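Local coordinates for alpha-actinin-like protein 1 (Schizosaccharomyces pombe, PDB 5BVR) that binds actin filaments through its tandem calponin-homology domains and helps form and organise the actin ring in cytokinesis and septation, at residues D41-I46 / L71-K76; E129-W134 / Q149-S154. All blocks are in the same frame, centred on the assembly; numbering follows the deposited sequence.

Contact 1 of 2, residues D41-I46 / L71-K76; sequences DGILLI and LENVNK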
ATOM      1  N   ASP A  41     -12.390  14.295  11.226  1.00 19.48           N
ATOM      2  CA  ASP A  41     -13.784  14.104  11.645  1.00 21.25           C
ATOM      3  C   ASP A  41     -14.226  12.644  11.697  1.00 19.49           C
ATOM      4  O   ASP A  41     -15.395  12.346  11.989  1.00 19.95           O
ATOM      5  CB  ASP A  41     -14.743  14.934  10.782  1.00 21.00           C
ATOM      6  CG  ASP A  41     -14.803  14.480   9.332  1.00 26.14           C
ATOM      7  OD1 ASP A  41     -14.398  13.341   9.003  1.00 22.83           O
ATOM      8  OD2 ASP A  41     -15.262  15.295   8.496  1.00 31.49           O
ATOM      9  N   GLY A  42     -13.303  11.732  11.402  1.00 18.15           N
ATOM     10  CA  GLY A  42     -13.560  10.309  11.531  1.00 19.64           C
ATOM     11  C   GLY A  42     -14.278   9.645  10.375  1.00 18.14           C
ATOM     12  O   GLY A  42     -14.301   8.410  10.320  1.00 17.68           O
ATOM     13  N   ILE A  43     -14.839  10.419   9.451  1.00 18.48           N
ATOM     14  CA  ILE A  43     -15.744   9.841   8.458  1.00 17.93           C
ATOM     15  C   ILE A  43     -14.984   8.974   7.443  1.00 18.65           C
ATOM     16  O   ILE A  43     -15.395   7.853   7.158  1.00 19.98           O
ATOM     17  CB  ILE A  43     -16.556  10.915   7.738  1.00 19.25           C
ATOM     18  CG1 ILE A  43     -17.548  11.528   8.722  1.00 22.09           C
ATOM     19  CG2 ILE A  43     -17.300  10.339   6.517  1.00 21.93           C
ATOM     20  CD1 ILE A  43     -18.179  12.793   8.212  1.00 22.94           C
ATOM     21  N   LEU A  44     -13.890   9.491   6.889  1.00 17.94           N
ATOM     22  CA  LEU A  44     -13.172   8.728   5.865  1.00 18.21           C
ATOM     23  C   LEU A  44     -12.509   7.494   6.455  1.00 18.70           C
ATOM     24  O   LEU A  44     -12.390   6.460   5.786  1.00 18.76           O
ATOM     25  CB  LEU A  44     -12.165   9.596   5.135  1.00 20.94           C
ATOM     26  CG  LEU A  44     -12.769  10.692   4.254  1.00 22.89           C
ATOM     27  CD1 LEU A  44     -11.673  11.409   3.518  1.00 22.97           C
ATOM     28  CD2 LEU A  44     -13.826  10.175   3.269  1.00 25.36           C
ATOM     29  N   LEU A  45     -12.085   7.583   7.711  1.00 18.52           N
ATOM     30  CA  LEU A  45     -11.549   6.408   8.383  1.00 18.03           C
ATOM     31  C   LEU A  45     -12.630   5.336   8.538  1.00 16.59           C
ATOM     32  O   LEU A  45     -12.422   4.172   8.229  1.00 17.96           O
ATOM     33  CB  LEU A  45     -10.965   6.796   9.733  1.00 20.81           C
ATOM     34  CG  LEU A  45     -10.254   5.732  10.545  1.00 19.52           C
ATOM     35  CD1 LEU A  45      -9.143   5.092   9.712  1.00 22.33           C
ATOM     36  CD2 LEU A  45      -9.699   6.371  11.823  1.00 23.26           C
ATOM     37  N   ILE A  46     -13.815   5.718   8.987  1.00 16.89           N
ATOM     38  CA  ILE A  46     -14.894   4.748   9.086  1.00 18.66           C
ATOM     39  C   ILE A  46     -15.202   4.127   7.735  1.00 19.08           C
ATOM     40  O   ILE A  46     -15.325   2.902   7.622  1.00 20.72           O
ATOM     41  CB  ILE A  46     -16.143   5.401   9.663  1.00 18.13           C
ATOM     42  CG1 ILE A  46     -15.926   5.673  11.152  1.00 18.06           C
ATOM     43  CG2 ILE A  46     -17.406   4.520   9.446  1.00 21.01           C
ATOM     44  CD1 ILE A  46     -16.978   6.610  11.759  1.00 18.56           C
ATOM     45  N   LEU A  71     -14.712  13.183  17.824  1.00 19.16           N
ATOM     46  CA  LEU A  71     -14.156  12.206  18.733  1.00 16.24           C
ATOM     47  C   LEU A  71     -14.996  10.926  18.743  1.00 15.26           C
ATOM     48  O   LEU A  71     -14.444   9.834  18.704  1.00 18.19           O
ATOM     49  CB  LEU A  71     -14.028  12.768  20.145  1.00 17.43           C
ATOM     50  CG  LEU A  71     -12.969  13.866  20.312  1.00 18.25           C
ATOM     51  CD1 LEU A  71     -13.186  14.599  21.630  1.00 18.46           C
ATOM     52  CD2 LEU A  71     -11.549  13.314  20.259  1.00 18.34           C
ATOM     53  N   GLU A  72     -16.320  11.053  18.741  1.00 17.43           N
ATOM     54  CA  GLU A  72     -17.181   9.874  18.715  1.00 16.91           C
ATOM     55  C   GLU A  72     -16.912   9.029  17.477  1.00 16.98           C
ATOM     56  O   GLU A  72     -16.798   7.797  17.566  1.00 20.48           O
ATOM     57  CB  GLU A  72     -18.669  10.265  18.749  1.00 18.87           C
ATOM     58  CG  GLU A  72     -19.201  10.677  20.096  1.00 28.67           C
ATOM     59  CD  GLU A  72     -20.642  11.146  20.009  1.00 32.48           C
ATOM     60  OE1 GLU A  72     -21.233  11.072  18.911  1.00 30.55           O
ATOM     61  OE2 GLU A  72     -21.168  11.606  21.033  1.00 33.68           O
ATOM     62  N   ASN A  73     -16.828   9.687  16.323  1.00 18.20           N
ATOM     63  CA  ASN A  73     -16.564   8.978  15.072  1.00 17.14           C
ATOM     64  C   ASN A  73     -15.224   8.275  15.113  1.00 17.25           C
ATOM     65  O   ASN A  73     -15.123   7.101  14.773  1.00 17.55           O
ATOM     66  CB  ASN A  73     -16.600   9.897  13.841  1.00 18.44           C
ATOM     67  CG  ASN A  73     -18.012  10.327  13.451  1.00 19.35           C
ATOM     68  OD1 ASN A  73     -19.007   9.801  13.952  1.00 20.72           O
ATOM     69  ND2 ASN A  73     -18.092  11.261  12.525  1.00 21.89           N
ATOM     70  N   VAL A  74     -14.189   8.982  15.539  1.00 16.92           N
ATOM     71  CA  VAL A  74     -12.881   8.371  15.539  1.00 15.84           C
ATOM     72  C   VAL A  74     -12.828   7.205  16.535  1.00 16.27           C
ATOM     73  O   VAL A  74     -12.223   6.162  16.252  1.00 16.62           O
ATOM     74  CB  VAL A  74     -11.789   9.416  15.839  1.00 16.05           C
ATOM     75  CG1 VAL A  74     -10.456   8.744  16.007  1.00 15.51           C
ATOM     76  CG2 VAL A  74     -11.702  10.426  14.722  1.00 17.70           C
ATOM     77  N   ASN A  75     -13.454   7.386  17.696  1.00 17.77           N
ATOM     78  CA  ASN A  75     -13.477   6.346  18.703  1.00 16.72           C
ATOM     79  C   ASN A  75     -14.181   5.094  18.148  1.00 19.38           C
ATOM     80  O   ASN A  75     -13.735   3.978  18.390  1.00 19.49           O
ATOM     81  CB  ASN A  75     -14.152   6.850  19.976  1.00 19.64           C
ATOM     82  CG  ASN A  75     -14.100   5.851  21.105  1.00 26.41           C
ATOM     83  OD1 ASN A  75     -13.034   5.524  21.615  1.00 33.54           O
ATOM     84  ND2 ASN A  75     -15.264   5.368  21.513  1.00 29.18           N
ATOM     85  N   LYS A  76     -15.256   5.291  17.387  1.00 18.21           N
ATOM     86  CA  LYS A  76     -15.931   4.169  16.721  1.00 18.62           C
ATOM     87  C   LYS A  76     -14.953   3.397  15.837  1.00 19.12           C
ATOM     88  O   LYS A  76     -14.889   2.169  15.887  1.00 20.21           O
ATOM     89  CB  LYS A  76     -17.105   4.691  15.882  1.00 17.45           C
ATOM     90  CG  LYS A  76     -17.866   3.642  15.131  1.00 22.02           C
ATOM     91  CD  LYS A  76     -19.020   4.293  14.395  1.00 30.32           C
ATOM     92  CE  LYS A  76     -19.734   3.329  13.500  1.00 38.55           C
ATOM     93  NZ  LYS A  76     -20.573   2.421  14.322  1.00 46.86           N
TER
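In the first calponin-homology domain, the N-terminal end of helix 43-53 packs against helix 67-83. Gly42 is the N-cap residue, and its CA lies 4.5 Å from the CA of Val74. A side chain on Gly42 would run into CB of Asn73 and N of Val74, so the close approach depends on glycine. Its positive phi (83°) also suits a residue without CB. Asn73 carries the polar link. Its CG lies beside the backbone N (chi1 -74°), which places ND2 beside the carbonyl of Asp41. Asn73 ND2 donates to Asp41 O at 3.0 Å. The oxygen is met almost along its C=O axis and lies close to the amide plane. ND2 also donates to Asn61 O, so two carbonyls hold the amide in its rotation. Asp41 turns back on its own segment: OD1 accepts from Ile43 N at 3.0 Å, from above the carboxylate plane, in an Asx turn. Val74 CG2 sits 3.7 Å from Gly42 CA. Ile46 crosses Asn73 at about a right angle, with CD1 3.6 Å from the backbone O of Asn73, and the same methyl meets Lys76 CD at 4.1 Å. Lys76 bends at its last torsion, and NZ hydrogen-bonds to Leu57 O. Tyr60 touches both Ile46 and Asn73 from the loop between the two helices, while Val74 also packs on Ile96 of helix 93-97.

Contact 2 of 2, residues E129-W134 / Q149-S154; sequences EGLLLW and QDFTRS
Phe151 reaches from a loop to helix 127-138 and meets two successive leucines. Its CZ comes to 3.5 Å from the backbone N of Leu132. Leu131 approaches obliquely, with CG 3.7 Å from Phe151 CZ. Leu132 CD1 lies over one face of the ring, 4.2 Å from the centroid and offset toward the rim, in a CH-pi contact. The same methyl is 3.8 Å from Asp150 O. An alanine here in place of Phe151 would remove the ring and with it the CH-pi contact and the packing on Leu131, and would probably loosen the loop against the helix. One residue earlier, Asp150 organises the loop. Its OD1 accepts from Thr152 N at 2.9 Å, from above the carboxylate plane, which makes an Asx turn. Ser154 N donates to the syn lone pair of the same oxygen, also at 2.9 Å. Gln149 N donates to Ser154 OG at 2.9 Å, a nearly straight bond that draws the ends of 149-154 together. Asp150 O accepts from Trp155 NE1. Along the chain, the loop follows helix 127-138 and precedes helix 159-168 of the second calponin-homology domain. Helix 217-234 touches both segments: its Glu217 and Met221 meet Phe151, and its Phe228 meets Leu131.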
ATOM      1  N   GLU A 129       6.545 -12.273   5.278  1.00 17.87           N
ATOM      2  CA  GLU A 129       7.398 -13.407   4.892  1.00 17.52           C
ATOM      3  C   GLU A 129       6.880 -14.025   3.614  1.00 18.58           C
ATOM      4  O   GLU A 129       7.645 -14.410   2.731  1.00 17.41           O
ATOM      5  CB  GLU A 129       7.361 -14.480   5.978  1.00 23.07           C
ATOM      6  CG  GLU A 129       8.158 -14.153   7.193  1.00 29.70           C
ATOM      7  CD  GLU A 129       8.277 -15.322   8.151  1.00 22.29           C
ATOM      8  OE1 GLU A 129       7.467 -16.286   8.067  1.00 24.45           O
ATOM      9  OE2 GLU A 129       9.185 -15.270   8.998  1.00 36.32           O
ATOM     10  N   GLY A 130       5.562 -14.183   3.552  1.00 17.10           N
ATOM     11  CA  GLY A 130       4.911 -14.732   2.389  1.00 15.52           C
ATOM     12  C   GLY A 130       5.114 -13.922   1.146  1.00 16.81           C
ATOM     13  O   GLY A 130       5.427 -14.462   0.081  1.00 16.57           O
ATOM     14  N   LEU A 131       4.950 -12.611   1.282  1.00 15.01           N
ATOM     15  CA  LEU A 131       5.123 -11.730   0.145  1.00 12.98           C
ATOM     16  C   LEU A 131       6.567 -11.749  -0.345  1.00 16.35           C
ATOM     17  O   LEU A 131       6.812 -11.816  -1.547  1.00 15.79           O
ATOM     18  CB  LEU A 131       4.682 -10.319   0.519  1.00 14.27           C
ATOM     19  CG  LEU A 131       4.804  -9.304  -0.621  1.00 16.21           C
ATOM     20  CD1 LEU A 131       3.963  -9.704  -1.839  1.00 16.12           C
ATOM     21  CD2 LEU A 131       4.415  -7.910  -0.145  1.00 15.79           C
ATOM     22  N   LEU A 132       7.530 -11.755   0.574  1.00 14.57           N
ATOM     23  CA  LEU A 132       8.930 -11.797   0.176  1.00 14.60           C
ATOM     24  C   LEU A 132       9.217 -13.092  -0.568  1.00 14.54           C
ATOM     25  O   LEU A 132       9.838 -13.095  -1.628  1.00 16.60           O
ATOM     26  CB  LEU A 132       9.861 -11.656   1.388  1.00 16.25           C
ATOM     27  CG  LEU A 132      11.321 -11.514   1.001  1.00 16.69           C
ATOM     28  CD1 LEU A 132      11.564 -10.194   0.282  1.00 21.54           C
ATOM     29  CD2 LEU A 132      12.185 -11.647   2.245  1.00 22.19           C
ATOM     30  N   LEU A 133       8.787 -14.210   0.012  1.00 15.84           N
ATOM     31  CA  LEU A 133       9.028 -15.497  -0.638  1.00 16.65           C
ATOM     32  C   LEU A 133       8.378 -15.550  -2.029  1.00 14.26           C
ATOM     33  O   LEU A 133       8.998 -16.041  -2.960  1.00 17.27           O
ATOM     34  CB  LEU A 133       8.554 -16.643   0.244  1.00 17.31           C
ATOM     35  CG  LEU A 133       8.838 -18.024  -0.334  1.00 16.86           C
ATOM     36  CD1 LEU A 133      10.306 -18.219  -0.613  1.00 20.81           C
ATOM     37  CD2 LEU A 133       8.354 -19.090   0.638  1.00 17.30           C
ATOM     38  N   TRP A 134       7.156 -15.037  -2.176  1.00 15.96           N
ATOM     39  CA  TRP A 134       6.520 -14.961  -3.484  1.00 14.95           C
ATOM     40  C   TRP A 134       7.395 -14.206  -4.481  1.00 14.94           C
ATOM     41  O   TRP A 134       7.621 -14.659  -5.601  1.00 17.18           O
ATOM     42  CB  TRP A 134       5.143 -14.320  -3.361  1.00 15.96           C
ATOM     43  CG  TRP A 134       4.392 -14.176  -4.642  1.00 16.53           C
ATOM     44  CD1 TRP A 134       3.570 -15.111  -5.219  1.00 16.63           C
ATOM     45  CD2 TRP A 134       4.341 -13.022  -5.496  1.00 16.12           C
ATOM     46  NE1 TRP A 134       3.012 -14.607  -6.366  1.00 19.48           N
ATOM     47  CE2 TRP A 134       3.472 -13.330  -6.559  1.00 16.23           C
ATOM     48  CE3 TRP A 134       4.926 -11.752  -5.456  1.00 15.07           C
ATOM     49  CZ2 TRP A 134       3.202 -12.437  -7.574  1.00 18.03           C
ATOM     50  CZ3 TRP A 134       4.633 -10.862  -6.473  1.00 16.04           C
ATOM     51  CH2 TRP A 134       3.780 -11.207  -7.509  1.00 17.68           C
ATOM     52  N   GLN A 149      15.969  -9.684  -1.659  1.00 16.26           N
ATOM     53  CA  GLN A 149      16.382 -10.069  -0.319  1.00 18.42           C
ATOM     54  C   GLN A 149      15.671  -9.249   0.756  1.00 16.09           C
ATOM     55  O   GLN A 149      15.839  -9.526   1.952  1.00 19.29           O
ATOM     56  CB  GLN A 149      17.891  -9.880  -0.161  1.00 21.59           C
ATOM     57  CG  GLN A 149      18.713 -10.881  -0.951  1.00 23.70           C
ATOM     58  CD  GLN A 149      18.374 -12.326  -0.593  1.00 42.74           C
ATOM     59  OE1 GLN A 149      18.102 -12.639   0.567  1.00 43.87           O
ATOM     60  NE2 GLN A 149      18.378 -13.208  -1.593  1.00 43.73           N
ATOM     61  N   ASP A 150      14.879  -8.257   0.326  1.00 15.61           N
ATOM     62  CA  ASP A 150      14.245  -7.303   1.214  1.00 15.73           C
ATOM     63  C   ASP A 150      13.210  -6.508   0.445  1.00 16.56           C
ATOM     64  O   ASP A 150      12.978  -6.775  -0.728  1.00 14.49           O
ATOM     65  CB  ASP A 150      15.314  -6.370   1.782  1.00 15.32           C
ATOM     66  CG  ASP A 150      16.127  -5.729   0.696  1.00 17.23           C
ATOM     67  OD1 ASP A 150      15.549  -5.206  -0.279  1.00 15.74           O
ATOM     68  OD2 ASP A 150      17.377  -5.828   0.784  1.00 25.38           O
ATOM     69  N   PHE A 151      12.567  -5.569   1.131  1.00 15.46           N
ATOM     70  CA  PHE A 151      11.656  -4.624   0.509  1.00 14.04           C
ATOM     71  C   PHE A 151      12.233  -3.213   0.476  1.00 15.09           C
ATOM     72  O   PHE A 151      11.510  -2.217   0.593  1.00 15.74           O
ATOM     73  CB  PHE A 151      10.308  -4.645   1.238  1.00 15.42           C
ATOM     74  CG  PHE A 151       9.538  -5.930   1.032  1.00 15.25           C
ATOM     75  CD1 PHE A 151       8.992  -6.206  -0.186  1.00 15.53           C
ATOM     76  CD2 PHE A 151       9.367  -6.829   2.054  1.00 14.90           C
ATOM     77  CE1 PHE A 151       8.276  -7.385  -0.397  1.00 17.44           C
ATOM     78  CE2 PHE A 151       8.658  -8.002   1.859  1.00 15.61           C
ATOM     79  CZ  PHE A 151       8.115  -8.275   0.631  1.00 15.56           C
ATOM     80  N   THR A 152      13.549  -3.143   0.302  1.00 14.82           N
ATOM     81  CA  THR A 152      14.238  -1.861   0.187  1.00 15.77           C
ATOM     82  C   THR A 152      15.204  -1.876  -1.009  1.00 13.92           C
ATOM     83  O   THR A 152      14.788  -1.653  -2.150  1.00 15.35           O
ATOM     84  CB  THR A 152      14.947  -1.487   1.515  1.00 17.00           C
ATOM     85  OG1 THR A 152      15.796  -2.556   1.933  1.00 18.78           O
ATOM     86  CG2 THR A 152      13.897  -1.213   2.614  1.00 17.17           C
ATOM     87  N   ARG A 153      16.472  -2.153  -0.742  1.00 15.39           N
ATOM     88  CA  ARG A 153      17.515  -2.001  -1.730  1.00 15.98           C
ATOM     89  C   ARG A 153      17.394  -2.950  -2.903  1.00 16.88           C
ATOM     90  O   ARG A 153      17.944  -2.667  -3.962  1.00 16.77           O
ATOM     91  CB  ARG A 153      18.878  -2.159  -1.055  1.00 19.40           C
ATOM     92  CG  ARG A 153      18.920  -1.458   0.301  1.00 29.37           C
ATOM     93  CD  ARG A 153      20.223  -0.876   0.627  1.00 39.48           C
ATOM     94  NE  ARG A 153      20.582   0.129  -0.352  1.00 37.13           N
ATOM     95  CZ  ARG A 153      21.776   0.689  -0.404  1.00 40.21           C
ATOM     96  NH1 ARG A 153      22.719   0.315   0.455  1.00 52.28           N
ATOM     97  NH2 ARG A 153      22.032   1.601  -1.320  1.00 35.72           N
ATOM     98  N   SER A 154      16.685  -4.065  -2.728  1.00 14.90           N
ATOM     99  CA  SER A 154      16.503  -5.019  -3.825  1.00 14.40           C
ATOM    100  C   SER A 154      15.635  -4.487  -4.960  1.00 15.49           C
ATOM    101  O   SER A 154      15.538  -5.125  -5.999  1.00 15.26           O
ATOM    102  CB  SER A 154      15.833  -6.313  -3.325  1.00 16.49           C
ATOM    103  OG  SER A 154      16.571  -6.923  -2.301  1.00 19.85           O
TER

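The two contacts lie in different calponin-homology domains of the actin-binding part of this alpha-actinin. Contact 1 is in the first domain and closes before contact 2 opens in the second. Their centres are 34 Å apart, on opposite sides of the chain's centre, and their nearest atoms are about 21 Å apart. They share no helix and do not touch. Contact 1 joins helices 43-53 and 67-83, whereas contact 2 holds a loop on helix 127-138. Each joins parts of its own domain, so neither links one domain to the other. The curated actin-binding region falls in the same domain as contact 1.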